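Local coordinates for flap endonuclease 1 (Methanocaldococcus jannaschii, PDB 1A76), which cleaves the 5'-overhanging flaps generated during DNA replication and repair, acting as a magnesium-dependent, structure-specific endonuclease and 5'-3' exonuclease, at residues V3-F8 and D216-M221; L47-G52 and D292-N297; I76-G81 and V147-E152. All blocks are in the same frame, centred on the assembly; numbering follows the deposited sequence.

Contact 1 of 3, residues V3-F8 and D216-M221; sequences VQFGDF and DIAIFM
The carbonyl oxygen of Val3 accepts the N-H of Phe5, N to O 2.8 Å, closing an inverse gamma turn centred on Gln4. This tight bend sets Val3, Gln4 and Phe5 against Ile217, Ala218 and Met221, which share one side of helix 211-221. The loop belongs to the N-domain and the helix to the I-domain, where the helix and its partner 235-244 are consistent with the helix-3-turn-helix DNA-binding module of FEN1 enzymes.

Side-chain contacts across the interface are apolar, and Met221 supplies the largest share. Its sulfur lies obliquely to the Phe5 ring in a Met-aromatic contact, with SD 3.9 Å from Phe5 CE1. At chi3 the chain bends (68°) and carries CE to the backbone of Gln4. The same CE1 meets Ile217 CG2 at the ring edge, near its plane, at 3.9 Å; the next atom round, CZ, takes Ala218 CB obliquely at 4.0 Å. One face of the Phe5 ring takes Val3 CG1 from within its own segment, 3.9 Å above the plane and toward the rim, and the same CG1 touches Met221 CE, so the valine meets both the ring and the methionine.

Val3 also gives its backbone N-H to Asp175 OD1, a predicted ligand of the second magnesium, which ties the turn to the edge of the metal centre. Phe235 of helix 235-244 stacks on the Phe8 ring and touches both Ile217 and Met221. At the outer end of the methionine, CE rests 3.4 Å from Gln4 O.

Contact 2 of 3, residues L47-G52 and D292-N297; sequences LRNRKG and DENDFN
Asp295 reaches across to Asn49 and Arg50 and accepts a hydrogen bond from the second. Its CB stands 4.1 Å from Asn49 CB. The next atom, CG, lies anti to the carbonyl carbon of Asp295 (chi1 -59°) and faces the CB-CG part of Arg50. At the tip, OD2 receives the backbone N-H of Arg50 almost straight, at 175°; the modelled N-to-OD2 separation of 2.5 Å is very short, so its exact length is doubtful. The same OD2 lies 3.0 Å from Asn49 CB. OD1 lies 3.2 Å from Arg50 CG, the two side chains crossing at about a right angle. Arg50 NE stays 4.4 Å from OD1, with the oxygen well out of the guanidinium plane, so charge alone links them.

Arg50 is the second residue of a type I beta turn from Asn49 to Gly52, closed by Gly52 N to Asn49 O at 2.9 Å. The carboxylate thus grips the N-H at the start of this N-domain turn, while Arg48 NH1 holds Gly52 O at 2.9 Å. An alanine in place of Asp295 would probably leave the Arg50 N-H without this acceptor and the guanidinium without its nearby opposite charge.

Beside it, Asn294 turns its ND2 to Phe289 O of helix 283-292, and Phe296 packs on Asn59 and Tyr63 of helix 56-70. The chain then enters helix 298-315, where Asn297 OD1 caps Arg300 N.

Contact 3 of 3, residues I76-G81 and V147-E152; sequences IWVFDG and VEAPSE
Val147, Asp80 and Phe79 bury the most surface where strands 74-79 and 146-148 run side by side in parallel. Val147 is gripped at both ends of its backbone: its N donates to Trp77 O at 2.7 Å, and its O receives Phe79 N, also at 2.7 Å and nearly straight (174°). Its CG2 leans on Ile76 CG1 at 3.9 Å and reaches Val78 CG2 on the same face of the sheet.

Phe79 passes the ladder on. Its O accepts Ala149 N at 2.9 Å, the donor tilted 31° from the carbonyl plane, and Ala149 CB closes in on the same oxygen. The ring projects from the face shared with Glu148, its edge turned to Val147 O, which lies 3.9 Å from CD2.

Past the strand ends, Asp80 meets the turn that leads into helix 153-162. Its CA approaches Ser151 O at 3.3 Å, and its OD1 takes the N-H of Gly153 at the start of that helix. The same OD1 stands 4.5 Å from OE1 of Glu152, an experimentally established magnesium ligand; Asp80 is a predicted one, and a manganese ion lies about 4 Å from its side chain. The strand ends thus bring N-domain and I-domain carboxylates together, as in PIN-like nucleases.

In the sheet, strand 146-148 is the outer member and 74-79 separates it from 23-27. Ile76 and Val78 pack on helix 153-162, while Trp77 and Phe79 meet helices 28-38 and 129-142.

All three contacts tie N-domain residues to later parts of the chain. Contact 3 holds one established and one predicted ligand of the first magnesium. Contact 1 flanks the metal centre: the Val3 side chain is about 7 Å from a bound manganese ion, and the nearest atoms of contacts 1 and 3 are about 10 Å apart. Contact 2 lies away from the annotated sites, its centre 27 Å from that of contact 3 and 40 Å from that of contact 1, on the opposite side of the chain's centre from contact 1. Along the sequence contact 3 is nested within the loops closed by both others, while the segments of contacts 1 and 2 alternate.

Contact 1 of 3, residues V3-F8 and D216-M221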
# COMPACT_ATOMS: atom_id res chain seq x y z
N VAL A 3 5.71 9.58 3.95
CA VAL A 3 6.72 10.52 4.44
C VAL A 3 7.71 10.83 3.32
O VAL A 3 8.24 9.93 2.67
CB VAL A 3 7.48 9.94 5.66
CG1 VAL A 3 8.21 11.06 6.39
CG2 VAL A 3 6.50 9.26 6.61
N GLN A 4 7.95 12.12 3.09
CA GLN A 4 8.85 12.58 2.04
C GLN A 4 10.34 12.38 2.32
O GLN A 4 11.10 13.33 2.39
CB GLN A 4 8.61 14.07 1.76
CG GLN A 4 7.16 14.42 1.47
CD GLN A 4 6.46 13.35 0.68
OE1 GLN A 4 6.51 13.33 -0.55
NE2 GLN A 4 5.78 12.45 1.38
N PHE A 5 10.74 11.12 2.46
CA PHE A 5 12.13 10.78 2.74
C PHE A 5 13.00 10.91 1.49
O PHE A 5 14.19 11.21 1.58
CB PHE A 5 12.23 9.34 3.25
CG PHE A 5 11.97 9.19 4.72
CD1 PHE A 5 12.14 10.26 5.60
CD2 PHE A 5 11.57 7.96 5.24
CE1 PHE A 5 11.93 10.11 6.96
CE2 PHE A 5 11.35 7.79 6.61
CZ PHE A 5 11.53 8.87 7.47
N GLY A 6 12.39 10.67 0.33
CA GLY A 6 13.07 10.71 -0.96
C GLY A 6 14.46 11.32 -1.06
O GLY A 6 15.46 10.60 -1.10
N ASP A 7 14.50 12.64 -1.11
CA ASP A 7 15.73 13.41 -1.24
C ASP A 7 16.72 13.25 -0.09
O ASP A 7 17.86 13.70 -0.18
CB ASP A 7 15.37 14.90 -1.38
CG ASP A 7 16.56 15.78 -1.70
OD1 ASP A 7 17.25 16.22 -0.75
OD2 ASP A 7 16.81 16.03 -2.90
N PHE A 8 16.31 12.59 0.99
CA PHE A 8 17.18 12.46 2.14
C PHE A 8 17.73 11.11 2.52
O PHE A 8 18.56 11.01 3.41
CB PHE A 8 16.47 13.08 3.34
CG PHE A 8 15.91 14.43 3.05
CD1 PHE A 8 16.74 15.55 3.03
CD2 PHE A 8 14.56 14.59 2.75
CE1 PHE A 8 16.24 16.80 2.70
CE2 PHE A 8 14.05 15.84 2.42
CZ PHE A 8 14.89 16.95 2.40
N ASP A 216 11.38 8.89 14.51
CA ASP A 216 11.28 10.21 15.12
C ASP A 216 11.30 11.27 14.02
O ASP A 216 10.49 12.19 14.01
CB ASP A 216 12.43 10.42 16.12
CG ASP A 216 12.17 9.76 17.47
OD1 ASP A 216 11.06 9.25 17.71
OD2 ASP A 216 13.10 9.74 18.31
N ILE A 217 12.24 11.13 13.07
CA ILE A 217 12.34 12.07 11.95
C ILE A 217 10.99 12.08 11.24
O ILE A 217 10.46 13.14 10.91
CB ILE A 217 13.44 11.63 10.94
CG1 ILE A 217 14.83 11.81 11.55
CG2 ILE A 217 13.35 12.46 9.66
CD1 ILE A 217 15.92 11.04 10.84
N ALA A 218 10.42 10.89 11.03
CA ALA A 218 9.12 10.76 10.38
C ALA A 218 8.04 11.50 11.16
O ALA A 218 7.21 12.21 10.59
CB ALA A 218 8.75 9.28 10.25
N ILE A 219 8.05 11.32 12.48
CA ILE A 219 7.06 11.99 13.32
C ILE A 219 7.19 13.51 13.19
O ILE A 219 6.18 14.20 13.06
CB ILE A 219 7.17 11.51 14.79
CG1 ILE A 219 6.69 10.05 14.88
CG2 ILE A 219 6.32 12.38 15.70
CD1 ILE A 219 6.96 9.38 16.22
N PHE A 220 8.43 14.02 13.21
CA PHE A 220 8.67 15.47 13.06
C PHE A 220 8.10 15.97 11.75
O PHE A 220 7.45 17.02 11.69
CB PHE A 220 10.18 15.78 13.02
CG PHE A 220 10.79 16.05 14.36
CD1 PHE A 220 10.44 17.18 15.09
CD2 PHE A 220 11.76 15.20 14.88
CE1 PHE A 220 11.04 17.46 16.31
CE2 PHE A 220 12.36 15.46 16.10
CZ PHE A 220 12.00 16.60 16.82
N MET A 221 8.37 15.23 10.68
CA MET A 221 7.90 15.64 9.36
C MET A 221 6.40 15.49 9.27
O MET A 221 5.74 16.27 8.58
CB MET A 221 8.60 14.81 8.29
CG MET A 221 10.10 15.09 8.19
SD MET A 221 10.98 13.93 7.12
CE MET A 221 10.33 14.37 5.52

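Contact 2 of 3, residues L47-G52 and D292-N297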
# COMPACT_ATOMS: atom_id res chain seq x y z
N LEU A 47 -10.15 4.99 -16.63
CA LEU A 47 -10.62 3.94 -17.52
C LEU A 47 -12.00 3.51 -17.02
O LEU A 47 -12.19 3.33 -15.82
CB LEU A 47 -9.67 2.74 -17.47
CG LEU A 47 -9.12 2.22 -18.79
CD1 LEU A 47 -8.29 3.31 -19.45
CD2 LEU A 47 -8.26 0.97 -18.55
N ARG A 48 -12.96 3.33 -17.93
CA ARG A 48 -14.29 2.90 -17.52
C ARG A 48 -14.90 1.92 -18.51
O ARG A 48 -14.54 1.92 -19.69
CB ARG A 48 -15.24 4.10 -17.38
CG ARG A 48 -14.64 5.38 -16.80
CD ARG A 48 -15.74 6.46 -16.75
NE ARG A 48 -15.38 7.62 -15.94
CZ ARG A 48 -15.82 7.84 -14.71
NH1 ARG A 48 -16.64 6.97 -14.13
NH2 ARG A 48 -15.44 8.94 -14.05
N ASN A 49 -15.82 1.09 -18.04
CA ASN A 49 -16.50 0.16 -18.91
C ASN A 49 -17.72 0.87 -19.52
O ASN A 49 -17.96 2.06 -19.25
CB ASN A 49 -16.91 -1.12 -18.16
CG ASN A 49 -17.80 -0.84 -16.94
OD1 ASN A 49 -17.83 -1.64 -16.00
ND2 ASN A 49 -18.52 0.27 -16.96
N ARG A 50 -18.48 0.14 -20.32
CA ARG A 50 -19.64 0.71 -20.99
C ARG A 50 -20.79 1.16 -20.09
O ARG A 50 -21.73 1.77 -20.57
CB ARG A 50 -20.16 -0.28 -22.02
CG ARG A 50 -19.10 -0.68 -23.00
CD ARG A 50 -19.18 0.12 -24.26
NE ARG A 50 -19.52 -0.75 -25.38
CZ ARG A 50 -19.04 -0.63 -26.61
NH1 ARG A 50 -18.18 0.33 -26.90
NH2 ARG A 50 -19.43 -1.49 -27.54
N LYS A 51 -20.69 0.85 -18.80
CA LYS A 51 -21.72 1.24 -17.84
C LYS A 51 -21.22 2.46 -17.06
O LYS A 51 -21.87 2.93 -16.14
CB LYS A 51 -22.01 0.09 -16.88
CG LYS A 51 -22.48 -1.17 -17.57
CD LYS A 51 -24.00 -1.24 -17.62
CE LYS A 51 -24.57 -0.24 -18.61
NZ LYS A 51 -25.62 0.61 -17.98
N GLY A 52 -20.04 2.94 -17.44
CA GLY A 52 -19.47 4.10 -16.79
C GLY A 52 -18.75 3.83 -15.49
O GLY A 52 -18.39 4.78 -14.79
N ASP A 292 -16.53 -9.57 -20.61
CA ASP A 292 -17.98 -9.52 -20.59
C ASP A 292 -18.53 -8.40 -19.72
O ASP A 292 -19.30 -7.55 -20.18
CB ASP A 292 -18.56 -10.85 -20.09
CG ASP A 292 -18.34 -11.99 -21.06
OD1 ASP A 292 -17.83 -11.75 -22.17
OD2 ASP A 292 -18.67 -13.15 -20.71
N GLU A 293 -18.14 -8.40 -18.46
CA GLU A 293 -18.63 -7.42 -17.52
C GLU A 293 -17.89 -6.09 -17.45
O GLU A 293 -18.47 -5.08 -17.04
CB GLU A 293 -18.67 -8.04 -16.14
CG GLU A 293 -19.44 -9.33 -16.10
CD GLU A 293 -19.29 -10.04 -14.78
OE1 GLU A 293 -18.46 -9.60 -13.97
OE2 GLU A 293 -20.01 -11.03 -14.56
N ASN A 294 -16.63 -6.07 -17.85
CA ASN A 294 -15.90 -4.81 -17.76
C ASN A 294 -15.28 -4.27 -19.04
O ASN A 294 -14.39 -3.42 -19.01
CB ASN A 294 -14.90 -4.91 -16.62
CG ASN A 294 -15.57 -4.73 -15.27
OD1 ASN A 294 -15.93 -3.62 -14.89
ND2 ASN A 294 -15.78 -5.83 -14.56
N ASP A 295 -15.78 -4.78 -20.16
CA ASP A 295 -15.37 -4.32 -21.47
C ASP A 295 -13.89 -4.32 -21.83
O ASP A 295 -13.43 -3.47 -22.61
CB ASP A 295 -15.96 -2.94 -21.70
CG ASP A 295 -17.47 -2.94 -21.60
OD1 ASP A 295 -18.11 -3.68 -22.38
OD2 ASP A 295 -18.02 -2.23 -20.74
N PHE A 296 -13.12 -5.24 -21.27
CA PHE A 296 -11.72 -5.30 -21.63
C PHE A 296 -11.69 -5.90 -23.04
O PHE A 296 -12.66 -6.52 -23.47
CB PHE A 296 -10.94 -6.21 -20.67
CG PHE A 296 -10.41 -5.50 -19.44
CD1 PHE A 296 -11.22 -4.64 -18.72
CD2 PHE A 296 -9.11 -5.71 -19.00
CE1 PHE A 296 -10.74 -4.00 -17.57
CE2 PHE A 296 -8.62 -5.08 -17.87
CZ PHE A 296 -9.44 -4.22 -17.15
N ASN A 297 -10.60 -5.68 -23.76
CA ASN A 297 -10.46 -6.22 -25.11
C ASN A 297 -10.30 -7.74 -25.01
O ASN A 297 -9.39 -8.23 -24.34
CB ASN A 297 -9.25 -5.62 -25.81
CG ASN A 297 -9.01 -6.23 -27.17
OD1 ASN A 297 -8.11 -7.06 -27.32
ND2 ASN A 297 -9.81 -5.84 -28.15

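Contact 3 of 3, residues I76-G81 and V147-E152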
# COMPACT_ATOMS: atom_id res chain seq x y z
N ILE A 76 2.61 -11.32 -3.75
CA ILE A 76 1.53 -11.69 -2.87
C ILE A 76 0.94 -10.33 -2.54
O ILE A 76 1.65 -9.41 -2.12
CB ILE A 76 2.02 -12.42 -1.58
CG1 ILE A 76 0.83 -12.68 -0.66
CG2 ILE A 76 3.11 -11.60 -0.88
CD1 ILE A 76 0.87 -14.01 0.06
N TRP A 77 -0.36 -10.18 -2.77
CA TRP A 77 -1.04 -8.92 -2.53
C TRP A 77 -1.49 -8.78 -1.08
O TRP A 77 -2.05 -9.70 -0.48
CB TRP A 77 -2.25 -8.79 -3.47
CG TRP A 77 -1.85 -8.47 -4.87
CD1 TRP A 77 -1.23 -9.30 -5.77
CD2 TRP A 77 -2.01 -7.21 -5.54
NE1 TRP A 77 -1.00 -8.63 -6.95
CE2 TRP A 77 -1.47 -7.35 -6.83
CE3 TRP A 77 -2.56 -5.97 -5.17
CZ2 TRP A 77 -1.46 -6.30 -7.77
CZ3 TRP A 77 -2.56 -4.93 -6.08
CH2 TRP A 77 -2.01 -5.10 -7.37
N VAL A 78 -1.23 -7.61 -0.50
CA VAL A 78 -1.61 -7.35 0.88
C VAL A 78 -2.61 -6.21 0.96
O VAL A 78 -2.32 -5.08 0.55
CB VAL A 78 -0.38 -7.02 1.74
CG1 VAL A 78 -0.77 -7.01 3.20
CG2 VAL A 78 0.71 -8.04 1.51
N PHE A 79 -3.78 -6.51 1.50
CA PHE A 79 -4.82 -5.52 1.64
C PHE A 79 -4.98 -5.06 3.08
O PHE A 79 -4.50 -5.72 4.00
CB PHE A 79 -6.12 -6.07 1.05
CG PHE A 79 -6.06 -6.27 -0.44
CD1 PHE A 79 -6.34 -5.22 -1.31
CD2 PHE A 79 -5.69 -7.51 -0.97
CE1 PHE A 79 -6.26 -5.39 -2.70
CE2 PHE A 79 -5.61 -7.70 -2.35
CZ PHE A 79 -5.89 -6.64 -3.22
N ASP A 80 -5.64 -3.92 3.26
CA ASP A 80 -5.84 -3.34 4.58
C ASP A 80 -6.91 -4.06 5.39
O ASP A 80 -6.84 -4.11 6.62
CB ASP A 80 -6.27 -1.87 4.46
CG ASP A 80 -5.11 -0.93 4.17
OD1 ASP A 80 -3.95 -1.35 4.30
OD2 ASP A 80 -5.36 0.24 3.82
N GLY A 81 -7.89 -4.64 4.70
CA GLY A 81 -8.97 -5.27 5.43
C GLY A 81 -9.76 -4.08 5.93
O GLY A 81 -9.77 -3.76 7.13
N VAL A 147 -3.50 -11.26 1.11
CA VAL A 147 -3.70 -11.30 2.54
C VAL A 147 -4.52 -10.09 2.92
O VAL A 147 -4.40 -9.03 2.33
CB VAL A 147 -2.37 -11.18 3.34
CG1 VAL A 147 -2.53 -11.87 4.71
CG2 VAL A 147 -1.23 -11.76 2.57
N GLU A 148 -5.39 -10.27 3.90
CA GLU A 148 -6.18 -9.17 4.40
C GLU A 148 -5.56 -8.94 5.77
O GLU A 148 -5.76 -9.71 6.71
CB GLU A 148 -7.65 -9.58 4.48
CG GLU A 148 -8.12 -10.22 3.18
CD GLU A 148 -9.59 -10.60 3.17
OE1 GLU A 148 -10.42 -9.75 2.77
OE2 GLU A 148 -9.92 -11.75 3.56
N ALA A 149 -4.73 -7.91 5.86
CA ALA A 149 -4.04 -7.59 7.11
C ALA A 149 -5.02 -7.23 8.22
O ALA A 149 -6.14 -6.80 7.96
CB ALA A 149 -3.08 -6.42 6.88
N PRO A 150 -4.61 -7.44 9.49
CA PRO A 150 -5.45 -7.12 10.64
C PRO A 150 -5.80 -5.63 10.61
O PRO A 150 -6.88 -5.22 11.01
CB PRO A 150 -4.58 -7.47 11.85
CG PRO A 150 -3.52 -8.38 11.32
CD PRO A 150 -3.31 -8.02 9.89
N SER A 151 -4.86 -4.82 10.13
CA SER A 151 -5.06 -3.38 10.03
C SER A 151 -4.33 -2.80 8.82
O SER A 151 -4.76 -2.99 7.68
CB SER A 151 -4.59 -2.70 11.31
OG SER A 151 -4.13 -3.66 12.25
N GLU A 152 -3.23 -2.10 9.06
CA GLU A 152 -2.45 -1.49 7.99
C GLU A 152 -1.76 -2.53 7.12
O GLU A 152 -0.99 -3.35 7.60
CB GLU A 152 -1.40 -0.54 8.56
CG GLU A 152 -1.99 0.71 9.20
CD GLU A 152 -2.10 1.87 8.23
OE1 GLU A 152 -2.99 1.82 7.35
OE2 GLU A 152 -1.31 2.83 8.35